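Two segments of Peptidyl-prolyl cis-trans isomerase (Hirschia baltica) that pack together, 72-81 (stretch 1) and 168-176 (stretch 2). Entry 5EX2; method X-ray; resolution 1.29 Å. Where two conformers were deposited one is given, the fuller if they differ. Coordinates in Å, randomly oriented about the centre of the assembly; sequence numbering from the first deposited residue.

Stretch 1 (72-81) FMAQGGDIAA
Stretch 2 (168-176) KDQFFLMRD

Antiparallel strands pair through their backbones, and side chains near the ends can extend the contact; two segments of this peptidyl-prolyl isomerase illustrate the principle. Strands 73-76 and 171-174 run at 158°, with extended backbones, and bury 763 Å² with the flanking residues. The register pairs Met 73 with Met 174, Ala 74 with Leu 173, Gln 75 with Phe 172 and Gly 76 with Phe 171, at CA-CA distances of 4.5, 5.1, 4.1 and 5.6 Å. The two wider pairs carry reciprocal hydrogen bonds: Ala 74 N to Leu 173 O (2.9 Å) and Leu 173 N to Ala 74 O (2.8 Å), then Gly 76 N to Phe 171 O (3.0 Å) and Phe 171 N to Gly 76 O (3.1 Å).

Gln 170, the most covered residue, lies just before its strand (phi/psi -68/139). Its m, t side chain (chi3 54°) brings OE1 within 2.8 Å of Gln 75 NE2, which donates a hydrogen bond from a t, t chain.

Phe 72 (-139/-87, chi1 t, chi2 22°) anchors the other end. Its O accepts from Arg 175 N at 2.9 Å and weakly from Asp 176 N at 3.3 Å, while its CD1 lies 4.2 Å from CE of Met 174 (m, m, m). On the sheet face shared by Met 73, Gln 75, Phe 172 and Met 174, Met 73 SD lies 3.5 Å from Phe 172 CB. Ala 74 occupies the other face, its CB 4.5 Å from Leu 173 CB.

Beyond Gln 170, Asp 169 (chi1 p) accepts at OD2 from Ile 79 N (3.2 Å). A water donates to Asp 169 OD2 (2.6 Å) and Asp 78 OD1 (2.8 Å), bridging two like charges. Gly 77 adopts phi/psi 81/19; a CB there would lie 2.7 Å from Phe 171 CD1, a clash that glycine avoids.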

# COMPACT_ATOMS: atom_id res chain seq x y z
N PHE A 72 11.81 0.43 -10.33
CA PHE A 72 11.28 -0.82 -9.78
C PHE A 72 10.84 -0.61 -8.34
O PHE A 72 9.69 -0.29 -8.09
CB PHE A 72 12.36 -1.91 -9.95
CG PHE A 72 11.95 -3.28 -9.48
CD1 PHE A 72 10.61 -3.65 -9.37
CD2 PHE A 72 12.92 -4.20 -9.17
CE1 PHE A 72 10.27 -4.92 -8.95
CE2 PHE A 72 12.59 -5.46 -8.74
CZ PHE A 72 11.26 -5.83 -8.63
N MET A 73 11.75 -0.76 -7.38
CA MET A 73 11.37 -0.66 -5.99
C MET A 73 12.56 -0.41 -5.09
O MET A 73 13.71 -0.51 -5.52
CB MET A 73 10.63 -1.93 -5.56
CG MET A 73 11.41 -3.22 -5.78
SD MET A 73 12.57 -3.52 -4.42
CE MET A 73 14.07 -3.97 -5.30
N ALA A 74 12.24 -0.05 -3.85
CA ALA A 74 13.21 0.08 -2.78
C ALA A 74 12.90 -0.94 -1.70
O ALA A 74 11.82 -0.93 -1.10
CB ALA A 74 13.17 1.48 -2.21
N GLN A 75 13.86 -1.82 -1.44
CA GLN A 75 13.69 -2.90 -0.47
C GLN A 75 14.46 -2.61 0.81
O GLN A 75 15.63 -2.21 0.76
CB GLN A 75 14.14 -4.23 -1.08
CG GLN A 75 13.99 -5.40 -0.16
CD GLN A 75 14.26 -6.72 -0.86
OE1 GLN A 75 14.10 -6.81 -2.08
NE2 GLN A 75 14.70 -7.72 -0.12
N GLY A 76 13.79 -2.80 1.94
CA GLY A 76 14.39 -2.59 3.25
C GLY A 76 13.92 -3.64 4.23
O GLY A 76 13.39 -4.68 3.83
N GLY A 77 14.12 -3.37 5.50
CA GLY A 77 13.57 -4.21 6.54
C GLY A 77 14.31 -5.49 6.88
O GLY A 77 13.75 -6.36 7.52
N ASP A 78 15.59 -5.58 6.52
CA ASP A 78 16.38 -6.75 6.88
C ASP A 78 16.91 -6.54 8.28
O ASP A 78 18.00 -6.00 8.47
CB ASP A 78 17.51 -6.97 5.88
CG ASP A 78 18.28 -8.25 6.14
OD1 ASP A 78 17.93 -9.00 7.08
OD2 ASP A 78 19.24 -8.50 5.38
N ILE A 79 16.11 -6.96 9.26
CA ILE A 79 16.42 -6.69 10.65
C ILE A 79 17.73 -7.35 11.07
O ILE A 79 18.55 -6.72 11.75
CB ILE A 79 15.26 -7.17 11.55
CG1 ILE A 79 14.04 -6.29 11.30
CG2 ILE A 79 15.67 -7.16 13.03
CD1 ILE A 79 12.80 -6.79 11.94
N ALA A 80 17.96 -8.59 10.66
CA ALA A 80 19.16 -9.29 11.10
C ALA A 80 20.43 -8.54 10.72
O ALA A 80 21.39 -8.50 11.49
CB ALA A 80 19.19 -10.69 10.51
N ALA A 81 20.42 -7.90 9.56
CA ALA A 81 21.62 -7.25 9.05
C ALA A 81 22.09 -6.10 9.95
O ALA A 81 23.31 -5.87 10.07
CB ALA A 81 21.38 -6.74 7.66
N LYS A 168 8.84 -12.26 5.86
CA LYS A 168 9.05 -12.16 7.31
C LYS A 168 9.13 -10.72 7.76
O LYS A 168 8.23 -10.23 8.44
CB LYS A 168 10.31 -12.91 7.72
CG LYS A 168 10.51 -12.92 9.23
CD LYS A 168 11.66 -13.83 9.65
CE LYS A 168 13.00 -13.27 9.23
NZ LYS A 168 14.08 -14.26 9.54
N ASP A 169 10.21 -10.04 7.39
CA ASP A 169 10.43 -8.64 7.79
C ASP A 169 10.70 -7.71 6.61
O ASP A 169 10.22 -6.60 6.57
CB ASP A 169 11.58 -8.54 8.80
CG ASP A 169 12.84 -9.27 8.37
OD1 ASP A 169 12.86 -9.98 7.33
OD2 ASP A 169 13.83 -9.14 9.11
N GLN A 170 11.45 -8.19 5.63
CA GLN A 170 11.82 -7.34 4.51
C GLN A 170 10.62 -6.99 3.67
O GLN A 170 9.78 -7.84 3.38
CB GLN A 170 12.88 -8.01 3.64
CG GLN A 170 14.18 -8.21 4.38
CD GLN A 170 15.27 -8.76 3.51
OE1 GLN A 170 15.57 -8.20 2.45
NE2 GLN A 170 15.88 -9.85 3.94
N PHE A 171 10.56 -5.73 3.25
CA PHE A 171 9.44 -5.19 2.49
C PHE A 171 9.97 -4.40 1.31
O PHE A 171 11.16 -4.06 1.27
CB PHE A 171 8.60 -4.27 3.37
CG PHE A 171 9.39 -3.11 3.89
CD1 PHE A 171 10.08 -3.21 5.08
CD2 PHE A 171 9.49 -1.96 3.14
CE1 PHE A 171 10.85 -2.15 5.53
CE2 PHE A 171 10.26 -0.90 3.58
CZ PHE A 171 10.94 -1.00 4.78
N PHE A 172 9.15 -4.14 0.32
CA PHE A 172 9.59 -3.20 -0.68
C PHE A 172 8.52 -2.18 -1.00
O PHE A 172 7.30 -2.44 -0.97
CB PHE A 172 10.13 -3.89 -1.92
CG PHE A 172 9.23 -4.89 -2.52
CD1 PHE A 172 9.17 -6.17 -2.02
CD2 PHE A 172 8.48 -4.57 -3.63
CE1 PHE A 172 8.37 -7.12 -2.60
CE2 PHE A 172 7.67 -5.51 -4.22
CZ PHE A 172 7.61 -6.79 -3.70
N LEU A 173 9.04 -1.00 -1.28
CA LEU A 173 8.26 0.18 -1.65
C LEU A 173 8.27 0.30 -3.15
O LEU A 173 9.34 0.44 -3.76
CB LEU A 173 8.86 1.44 -1.03
CG LEU A 173 9.11 1.39 0.47
CD1 LEU A 173 9.77 2.70 0.92
CD2 LEU A 173 7.83 1.16 1.26
N MET A 174 7.10 0.20 -3.78
CA MET A 174 7.05 0.24 -5.24
C MET A 174 7.28 1.64 -5.78
O MET A 174 6.55 2.56 -5.47
CB MET A 174 5.72 -0.29 -5.76
CG MET A 174 5.43 -1.73 -5.42
SD MET A 174 6.74 -2.86 -5.88
CE MET A 174 7.00 -2.42 -7.58
N ARG A 175 8.32 1.78 -6.58
CA ARG A 175 8.67 3.06 -7.18
C ARG A 175 8.05 3.23 -8.56
O ARG A 175 7.89 4.35 -9.03
CB ARG A 175 10.18 3.21 -7.28
CG ARG A 175 10.85 3.37 -5.94
CD ARG A 175 12.34 3.13 -5.96
NE ARG A 175 13.16 3.96 -6.85
CZ ARG A 175 14.23 4.67 -6.47
NH1 ARG A 175 14.54 4.82 -5.18
NH2 ARG A 175 14.96 5.28 -7.39
N ASP A 176 7.70 2.12 -9.21
CA ASP A 176 7.13 2.13 -10.55
C ASP A 176 6.31 0.87 -10.74
O ASP A 176 6.54 -0.15 -10.08
CB ASP A 176 8.22 2.24 -11.62
CG ASP A 176 7.66 2.44 -13.01
OD1 ASP A 176 7.11 3.53 -13.27
OD2 ASP A 176 7.77 1.52 -13.85
O HOH W 1 16.21 -10.20 8.97